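Local structure of putative sortase (Streptococcus pneumoniae, 2W1J) at residues 170-175 with 187-193; 69-74 with 124-130; 56-60 with 95-101. The protein probably acts as a class C sortase, a cysteine transpeptidase that covalently joins pilin subunits when the pneumococcal pilus fibre is built. Where two conformers were deposited one is given. Numbering follows the deposited sequence.

Contact 1 (170-175 with 187-193)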
# COMPACT_ATOMS: atom_id res chain seq x y z
N ASP A 170 8.78 3.76 10.88
CA ASP A 170 7.71 4.16 9.96
C ASP A 170 8.03 3.45 8.65
O ASP A 170 8.92 3.87 7.90
CB ASP A 170 7.77 5.70 9.80
CG ASP A 170 6.71 6.27 8.86
OD1 ASP A 170 6.11 5.51 8.05
OD2 ASP A 170 6.51 7.51 8.90
N TYR A 171 7.33 2.34 8.40
CA TYR A 171 7.62 1.44 7.28
C TYR A 171 6.44 1.33 6.32
O TYR A 171 5.27 1.38 6.74
CB TYR A 171 7.90 0.03 7.80
CG TYR A 171 9.24 -0.22 8.46
CD1 TYR A 171 10.43 0.16 7.85
CD2 TYR A 171 9.32 -0.94 9.65
CE1 TYR A 171 11.67 -0.13 8.44
CE2 TYR A 171 10.54 -1.25 10.24
CZ TYR A 171 11.71 -0.84 9.63
OH TYR A 171 12.92 -1.14 10.21
N VAL A 172 6.74 1.15 5.04
CA VAL A 172 5.76 0.65 4.08
C VAL A 172 6.40 -0.54 3.39
O VAL A 172 7.56 -0.46 2.95
CB VAL A 172 5.35 1.73 3.05
CG1 VAL A 172 4.55 1.11 1.91
CG2 VAL A 172 4.55 2.84 3.72
N THR A 173 5.67 -1.64 3.31
CA THR A 173 6.11 -2.81 2.55
C THR A 173 5.23 -2.98 1.32
O THR A 173 3.99 -2.91 1.40
CB THR A 173 6.11 -4.08 3.41
OG1 THR A 173 7.09 -3.93 4.45
CG2 THR A 173 6.42 -5.34 2.59
N LEU A 174 5.89 -3.19 0.18
CA LEU A 174 5.25 -3.54 -1.08
C LEU A 174 5.33 -5.05 -1.22
O LEU A 174 6.41 -5.64 -1.13
CB LEU A 174 5.94 -2.81 -2.23
CG LEU A 174 6.17 -1.31 -1.99
CD1 LEU A 174 6.88 -0.71 -3.19
CD2 LEU A 174 4.85 -0.59 -1.75
N LEU A 175 4.16 -5.67 -1.42
CA LEU A 175 4.00 -7.11 -1.35
C LEU A 175 3.51 -7.67 -2.68
O LEU A 175 2.52 -7.18 -3.22
CB LEU A 175 2.96 -7.43 -0.26
CG LEU A 175 2.43 -8.85 -0.11
CD1 LEU A 175 3.56 -9.78 0.26
CD2 LEU A 175 1.31 -8.92 0.92
N LEU A 187 7.23 -11.82 -2.20
CA LEU A 187 8.33 -10.88 -2.18
C LEU A 187 7.89 -9.65 -1.40
O LEU A 187 6.81 -9.09 -1.68
CB LEU A 187 8.69 -10.47 -3.61
CG LEU A 187 9.83 -9.46 -3.78
CD1 LEU A 187 11.14 -10.10 -3.37
CD2 LEU A 187 9.92 -8.96 -5.22
N LEU A 188 8.71 -9.23 -0.45
CA LEU A 188 8.45 -8.08 0.40
C LEU A 188 9.54 -7.05 0.17
O LEU A 188 10.71 -7.33 0.45
CB LEU A 188 8.52 -8.46 1.88
CG LEU A 188 7.52 -9.47 2.43
CD1 LEU A 188 7.59 -9.54 3.93
CD2 LEU A 188 6.13 -9.18 1.96
N VAL A 189 9.17 -5.88 -0.32
CA VAL A 189 10.12 -4.79 -0.49
C VAL A 189 9.75 -3.74 0.55
O VAL A 189 8.71 -3.09 0.43
CB VAL A 189 10.05 -4.22 -1.91
CG1 VAL A 189 10.92 -2.98 -2.03
CG2 VAL A 189 10.49 -5.29 -2.93
N ARG A 190 10.57 -3.61 1.59
CA ARG A 190 10.28 -2.71 2.70
C ARG A 190 11.07 -1.43 2.55
O ARG A 190 12.28 -1.47 2.33
CB ARG A 190 10.65 -3.36 4.04
CG ARG A 190 10.23 -2.53 5.24
CD ARG A 190 10.68 -3.19 6.53
NE ARG A 190 12.12 -3.07 6.72
CZ ARG A 190 12.78 -3.59 7.74
NH1 ARG A 190 12.14 -4.38 8.61
NH2 ARG A 190 14.08 -3.39 7.86
N GLY A 191 10.39 -0.29 2.72
CA GLY A 191 11.07 1.01 2.82
C GLY A 191 10.80 1.68 4.15
O GLY A 191 9.73 1.49 4.73
N HIS A 192 11.78 2.46 4.63
CA HIS A 192 11.56 3.33 5.78
C HIS A 192 11.31 4.75 5.32
O HIS A 192 11.82 5.19 4.29
CB HIS A 192 12.71 3.27 6.80
CG HIS A 192 14.04 3.66 6.25
ND1 HIS A 192 14.42 4.96 5.99
CD2 HIS A 192 15.11 2.89 5.94
CE1 HIS A 192 15.66 4.98 5.53
NE2 HIS A 192 16.10 3.73 5.48
N ARG A 193 10.54 5.47 6.12
CA ARG A 193 10.19 6.85 5.82
C ARG A 193 11.45 7.71 5.82
O ARG A 193 12.33 7.55 6.68
CB ARG A 193 9.22 7.33 6.88
CG ARG A 193 8.68 8.73 6.68
CD ARG A 193 7.63 8.80 5.58
NE ARG A 193 7.11 10.16 5.45
CZ ARG A 193 6.17 10.68 6.23
NH1 ARG A 193 5.61 9.93 7.19
NH2 ARG A 193 5.78 11.93 6.06
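Strands 170-175 and 187-193 run antiparallel, their axes 4.5 Å apart at closest and their directions 157° apart, as the two arms of a beta hairpin in the eight-stranded sortase barrel. In sortases generally these strands carry the active-site cysteine and arginine, which here would lie beyond the residues described, nearer the hairpin's turn. Val172 pairs with Gly191 and Leu174 with Val189 in hydrogen-bonded pairs: Gly191 N reaches Val172 O at 2.8 Å and Val172 N reaches Gly191 O at 3.0 Å, while Leu174 N to Val189 O is 2.8 Å and Val189 N to Leu174 O is 2.9 Å. Between them lies the non-hydrogen-bonded pair Thr173 and Arg190. Val172, Leu174 and Val189 face the barrel interior, where branched aliphatics suit the dry core; Phe136 packs on Val172 and Leu174.

The opposite face mixes Tyr171, Thr173 and Arg190 with Leu175 and Leu188; Asp170 and Arg193 close the end of the pair. Thr173, small enough to fit beside Arg190, hydrogen-bonds His109 through its hydroxyl. Asp170 OD2 forms a salt bridge with Arg193 NH1 at 3.1 Å, and its OD1 is bound by Tyr147 OH. The flat guanidinium of Arg190 stacks on the Tyr171 ring, planes at 10°, in an off-centre cation-pi contact, while its NH2 salt-bridges Asp150. Arg190 CD adds a CH-pi contact, 3.7 Å from the Tyr171 ring centroid.

Contact 2 (69-74 with 124-130)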
# COMPACT_ATOMS: atom_id res chain seq x y z
N VAL A 69 0.64 4.66 -5.18
CA VAL A 69 2.03 4.33 -4.91
C VAL A 69 2.84 4.53 -6.17
O VAL A 69 2.55 3.93 -7.22
CB VAL A 69 2.18 2.88 -4.36
CG1 VAL A 69 1.57 1.85 -5.30
CG2 VAL A 69 3.63 2.58 -4.01
N GLU A 70 3.86 5.37 -6.07
CA GLU A 70 4.67 5.79 -7.20
C GLU A 70 6.09 5.26 -7.00
O GLU A 70 6.72 5.52 -5.96
CB GLU A 70 4.68 7.33 -7.26
CG GLU A 70 5.45 7.88 -8.45
CD GLU A 70 5.68 9.38 -8.36
OE1 GLU A 70 5.33 10.00 -7.33
OE2 GLU A 70 6.24 9.93 -9.33
N ILE A 71 6.59 4.52 -7.99
CA ILE A 71 7.93 3.97 -7.89
C ILE A 71 8.67 4.36 -9.17
O ILE A 71 8.67 3.62 -10.17
CB ILE A 71 7.93 2.43 -7.72
CG1 ILE A 71 6.82 1.97 -6.76
CG2 ILE A 71 9.31 1.95 -7.30
CD1 ILE A 71 6.64 0.46 -6.72
N PRO A 72 9.25 5.56 -9.19
CA PRO A 72 9.76 6.12 -10.44
C PRO A 72 10.78 5.23 -11.15
O PRO A 72 10.78 5.16 -12.38
CB PRO A 72 10.38 7.44 -9.99
CG PRO A 72 9.56 7.85 -8.82
CD PRO A 72 9.26 6.56 -8.10
N VAL A 73 11.64 4.54 -10.41
CA VAL A 73 12.75 3.84 -11.05
C VAL A 73 12.26 2.67 -11.91
O VAL A 73 12.95 2.26 -12.84
CB VAL A 73 13.81 3.42 -10.00
CG1 VAL A 73 13.27 2.33 -9.08
CG2 VAL A 73 15.11 3.01 -10.66
N ILE A 74 11.06 2.14 -11.63
CA ILE A 74 10.46 1.10 -12.47
C ILE A 74 9.17 1.58 -13.14
O ILE A 74 8.36 0.77 -13.61
CB ILE A 74 10.21 -0.21 -11.70
CG1 ILE A 74 9.39 0.04 -10.42
CG2 ILE A 74 11.54 -0.89 -11.38
CD1 ILE A 74 8.92 -1.25 -9.75
N PHE A 124 2.89 -4.95 -10.09
CA PHE A 124 4.16 -5.00 -9.35
C PHE A 124 5.17 -6.01 -9.94
O PHE A 124 6.11 -6.45 -9.27
CB PHE A 124 3.94 -5.34 -7.87
CG PHE A 124 3.57 -4.17 -6.98
CD1 PHE A 124 3.50 -2.85 -7.44
CD2 PHE A 124 3.31 -4.41 -5.63
CE1 PHE A 124 3.16 -1.82 -6.56
CE2 PHE A 124 2.98 -3.39 -4.76
CZ PHE A 124 2.91 -2.09 -5.21
N THR A 125 5.00 -6.38 -11.21
CA THR A 125 5.90 -7.36 -11.82
C THR A 125 7.37 -6.98 -11.67
O THR A 125 8.22 -7.86 -11.43
CB THR A 125 5.57 -7.56 -13.31
OG1 THR A 125 4.29 -8.18 -13.40
CG2 THR A 125 6.62 -8.47 -13.98
N ASP A 126 7.69 -5.70 -11.82
CA ASP A 126 9.09 -5.27 -11.78
C ASP A 126 9.61 -4.99 -10.36
O ASP A 126 10.70 -4.44 -10.19
CB ASP A 126 9.31 -4.06 -12.69
CG ASP A 126 9.30 -4.42 -14.16
OD1 ASP A 126 9.57 -5.59 -14.52
OD2 ASP A 126 9.02 -3.52 -14.97
N LEU A 127 8.86 -5.38 -9.34
CA LEU A 127 9.34 -5.21 -7.97
C LEU A 127 10.68 -5.92 -7.76
O LEU A 127 11.49 -5.49 -6.93
CB LEU A 127 8.32 -5.74 -6.96
CG LEU A 127 7.94 -4.81 -5.82
CD1 LEU A 127 7.46 -3.43 -6.27
CD2 LEU A 127 6.89 -5.48 -4.93
N THR A 128 10.92 -6.99 -8.51
CA THR A 128 12.17 -7.74 -8.39
C THR A 128 13.38 -6.92 -8.84
O THR A 128 14.52 -7.31 -8.58
CB THR A 128 12.16 -9.04 -9.22
OG1 THR A 128 11.81 -8.73 -10.58
CG2 THR A 128 11.16 -10.03 -8.63
N LYS A 129 13.14 -5.83 -9.56
CA LYS A 129 14.23 -4.96 -10.02
C LYS A 129 14.67 -3.97 -8.94
O LYS A 129 15.73 -3.36 -9.06
CB LYS A 129 13.83 -4.17 -11.27
CG LYS A 129 13.60 -5.04 -12.50
CD LYS A 129 13.21 -4.23 -13.74
CE LYS A 129 14.32 -3.32 -14.21
NZ LYS A 129 13.91 -2.60 -15.46
N LEU A 130 13.84 -3.77 -7.92
CA LEU A 130 14.14 -2.77 -6.91
C LEU A 130 15.32 -3.18 -6.05
O LEU A 130 15.47 -4.35 -5.68
CB LEU A 130 12.92 -2.51 -6.03
CG LEU A 130 11.74 -1.88 -6.76
CD1 LEU A 130 10.61 -1.67 -5.77
CD2 LEU A 130 12.16 -0.57 -7.44
O HOH W 1 7.30 -1.66 -14.07
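Where strand 65-71 ends, the loop 124-130 lays its apolar residues over one end of the sortase beta barrel, without a direct hydrogen bond between the two segments. Ile74, with chi1 p and chi2 t, extends its CD1 to 3.7 Å from Asp126 O, and its CG2 lies 4.0 Å from Leu130 CD2. In Ile71 the m, t rotamer sends the two branches to different partners: CD1 meets Leu127 CD1 at 4.0 Å, while CG2 meets Leu130 CD2 at 3.8 Å. A beta-branched residue thus serves two neighbours. The CA-to-CB bond of Leu127 points away from 69-74, yet with chi1 off its wells at -130° the end of the side chain comes nearer. Phe124 receives Val69 CG1 at its ring edge, 4.2 Å from CZ. One water donates to both Ile74 O and Asp126 OD2. Leu78 of strand 76-82 flanks Val69 and Phe124, Leu174 of strand 170-178 touches Ile71, Phe124 and Leu127, and Val189 of strand 185-194 meets Leu127 and Leu130.

Contact 3 (56-60 with 95-101)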
# COMPACT_ATOMS: atom_id res chain seq x y z
N TYR A 56 -13.26 0.21 5.63
CA TYR A 56 -12.50 0.69 6.78
C TYR A 56 -11.66 1.94 6.52
O TYR A 56 -11.22 2.60 7.46
CB TYR A 56 -11.62 -0.42 7.35
CG TYR A 56 -10.53 -0.87 6.40
CD1 TYR A 56 -9.31 -0.23 6.36
CD2 TYR A 56 -10.75 -1.93 5.53
CE1 TYR A 56 -8.31 -0.64 5.49
CE2 TYR A 56 -9.76 -2.35 4.65
CZ TYR A 56 -8.54 -1.70 4.63
OH TYR A 56 -7.57 -2.13 3.75
N ALA A 57 -11.46 2.27 5.25
CA ALA A 57 -10.61 3.40 4.87
C ALA A 57 -11.36 4.52 4.16
O ALA A 57 -10.75 5.35 3.49
CB ALA A 57 -9.45 2.90 3.98
N ARG A 58 -12.68 4.58 4.33
CA ARG A 58 -13.49 5.58 3.64
C ARG A 58 -13.00 7.01 3.85
O ARG A 58 -13.10 7.85 2.95
CB ARG A 58 -14.97 5.45 4.01
CG ARG A 58 -15.63 4.17 3.49
CD ARG A 58 -17.12 4.18 3.78
NE ARG A 58 -17.83 5.08 2.89
CZ ARG A 58 -19.10 5.43 3.04
NH1 ARG A 58 -19.81 4.96 4.05
NH2 ARG A 58 -19.67 6.27 2.17
N MET A 59 -12.48 7.30 5.04
CA MET A 59 -12.02 8.65 5.35
C MET A 59 -10.88 9.12 4.44
O MET A 59 -10.71 10.32 4.22
CB MET A 59 -11.64 8.79 6.83
CG MET A 59 -10.23 8.32 7.18
SD MET A 59 -10.00 6.53 7.08
CE MET A 59 -10.69 5.96 8.64
N LEU A 60 -10.11 8.18 3.91
CA LEU A 60 -8.96 8.50 3.07
C LEU A 60 -9.30 8.49 1.58
O LEU A 60 -8.47 8.83 0.74
CB LEU A 60 -7.82 7.52 3.33
CG LEU A 60 -7.10 7.70 4.67
CD1 LEU A 60 -5.95 6.71 4.80
CD2 LEU A 60 -6.58 9.14 4.81
N HIS A 95 -4.64 -2.21 -0.27
CA HIS A 95 -4.08 -2.08 1.07
C HIS A 95 -4.44 -3.31 1.89
O HIS A 95 -5.60 -3.73 1.93
CB HIS A 95 -4.65 -0.82 1.72
CG HIS A 95 -4.28 -0.69 3.16
ND1 HIS A 95 -5.14 -1.04 4.19
CD2 HIS A 95 -3.13 -0.29 3.74
CE1 HIS A 95 -4.52 -0.85 5.34
NE2 HIS A 95 -3.30 -0.40 5.10
N LEU A 96 -3.44 -3.90 2.55
CA LEU A 96 -3.65 -5.09 3.36
C LEU A 96 -4.34 -4.77 4.68
O LEU A 96 -3.75 -4.15 5.58
CB LEU A 96 -2.32 -5.80 3.60
CG LEU A 96 -2.36 -7.20 4.24
CD1 LEU A 96 -3.19 -8.18 3.41
CD2 LEU A 96 -0.95 -7.74 4.42
N GLU A 97 -5.59 -5.18 4.81
CA GLU A 97 -6.35 -4.89 6.02
C GLU A 97 -5.69 -5.54 7.22
O GLU A 97 -5.20 -6.67 7.14
CB GLU A 97 -7.81 -5.34 5.87
CG GLU A 97 -8.70 -4.89 7.03
CD GLU A 97 -10.18 -5.10 6.78
OE1 GLU A 97 -10.55 -5.71 5.75
OE2 GLU A 97 -10.99 -4.65 7.63
N GLY A 98 -5.65 -4.82 8.34
CA GLY A 98 -4.89 -5.25 9.50
C GLY A 98 -3.57 -4.51 9.63
O GLY A 98 -2.96 -4.53 10.69
N THR A 99 -3.12 -3.86 8.55
CA THR A 99 -1.91 -3.04 8.60
C THR A 99 -2.28 -1.56 8.68
O THR A 99 -3.44 -1.18 8.49
CB THR A 99 -0.94 -3.34 7.42
OG1 THR A 99 -1.42 -2.77 6.19
CG2 THR A 99 -0.73 -4.84 7.27
N SER A 100 -1.31 -0.70 8.98
CA SER A 100 -1.59 0.72 9.17
C SER A 100 -2.10 1.35 7.88
O SER A 100 -1.63 1.00 6.78
CB SER A 100 -0.31 1.46 9.56
OG SER A 100 0.34 0.87 10.68
N LEU A 101 -3.02 2.30 8.00
CA LEU A 101 -3.35 3.15 6.86
C LEU A 101 -2.12 3.94 6.43
O LEU A 101 -1.27 4.28 7.26
CB LEU A 101 -4.47 4.11 7.21
CG LEU A 101 -5.79 3.46 7.61
CD1 LEU A 101 -6.77 4.53 8.07
CD2 LEU A 101 -6.36 2.70 6.41
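Tyr56 lays one face of its ring against the aliphatic stem of Glu97, whose CG stands 4.0 Å from the ring centroid in a CH-pi contact. Tyrosine suits the place because its broad ring packs while its hydroxyl reaches a polar group: Tyr56 OH and His95 ND1 are hydrogen-bonded at 2.7 Å. The other ring nitrogen, His95 NE2, donates to Ser100 O at 2.8 Å, so the imidazole ties Tyr56 to the far side of its own loop. That loop folds through a type II turn from Leu96 to Thr99, in which Gly98 takes a positive phi that would jam a side chain against the preceding carbonyl. Leu101 fills the apolar end, with CD2 3.9 Å from Ala57 CB, CD1 3.9 Å from Met59 SD and CB 3.8 Å from Leu60 CD1. Helix 18-33 borders this cluster, Leu27 touching Met59, Ala28 Leu60 and Phe31 Leu101, while Met66 of strand 65-71 meets Ala57, Leu60 and His95.

Overall arrangement
Contacts 1 and 2 are neighbours, their centres about 12 Å apart, and touch: Leu174 and Leu187 of the hairpin meet Ile71, Leu127 and Thr128. Together they join strand 65-71 and the loop before strand 135-139 to strands 170-178 and 185-194. Contact 3 lies about 22 Å from contact 2 and about 16 Å from contact 1, both between centres; there the chain leading into strand 65-71 meets the loop after strand 93-95. Along the sequence, contacts 2 and 3 interleave, and both close before contact 1 opens. The barrel is thus packed from early and late parts of the chain, while contact 3, across the chain's centre from contact 2, lies where helix 18-33 borders the barrel.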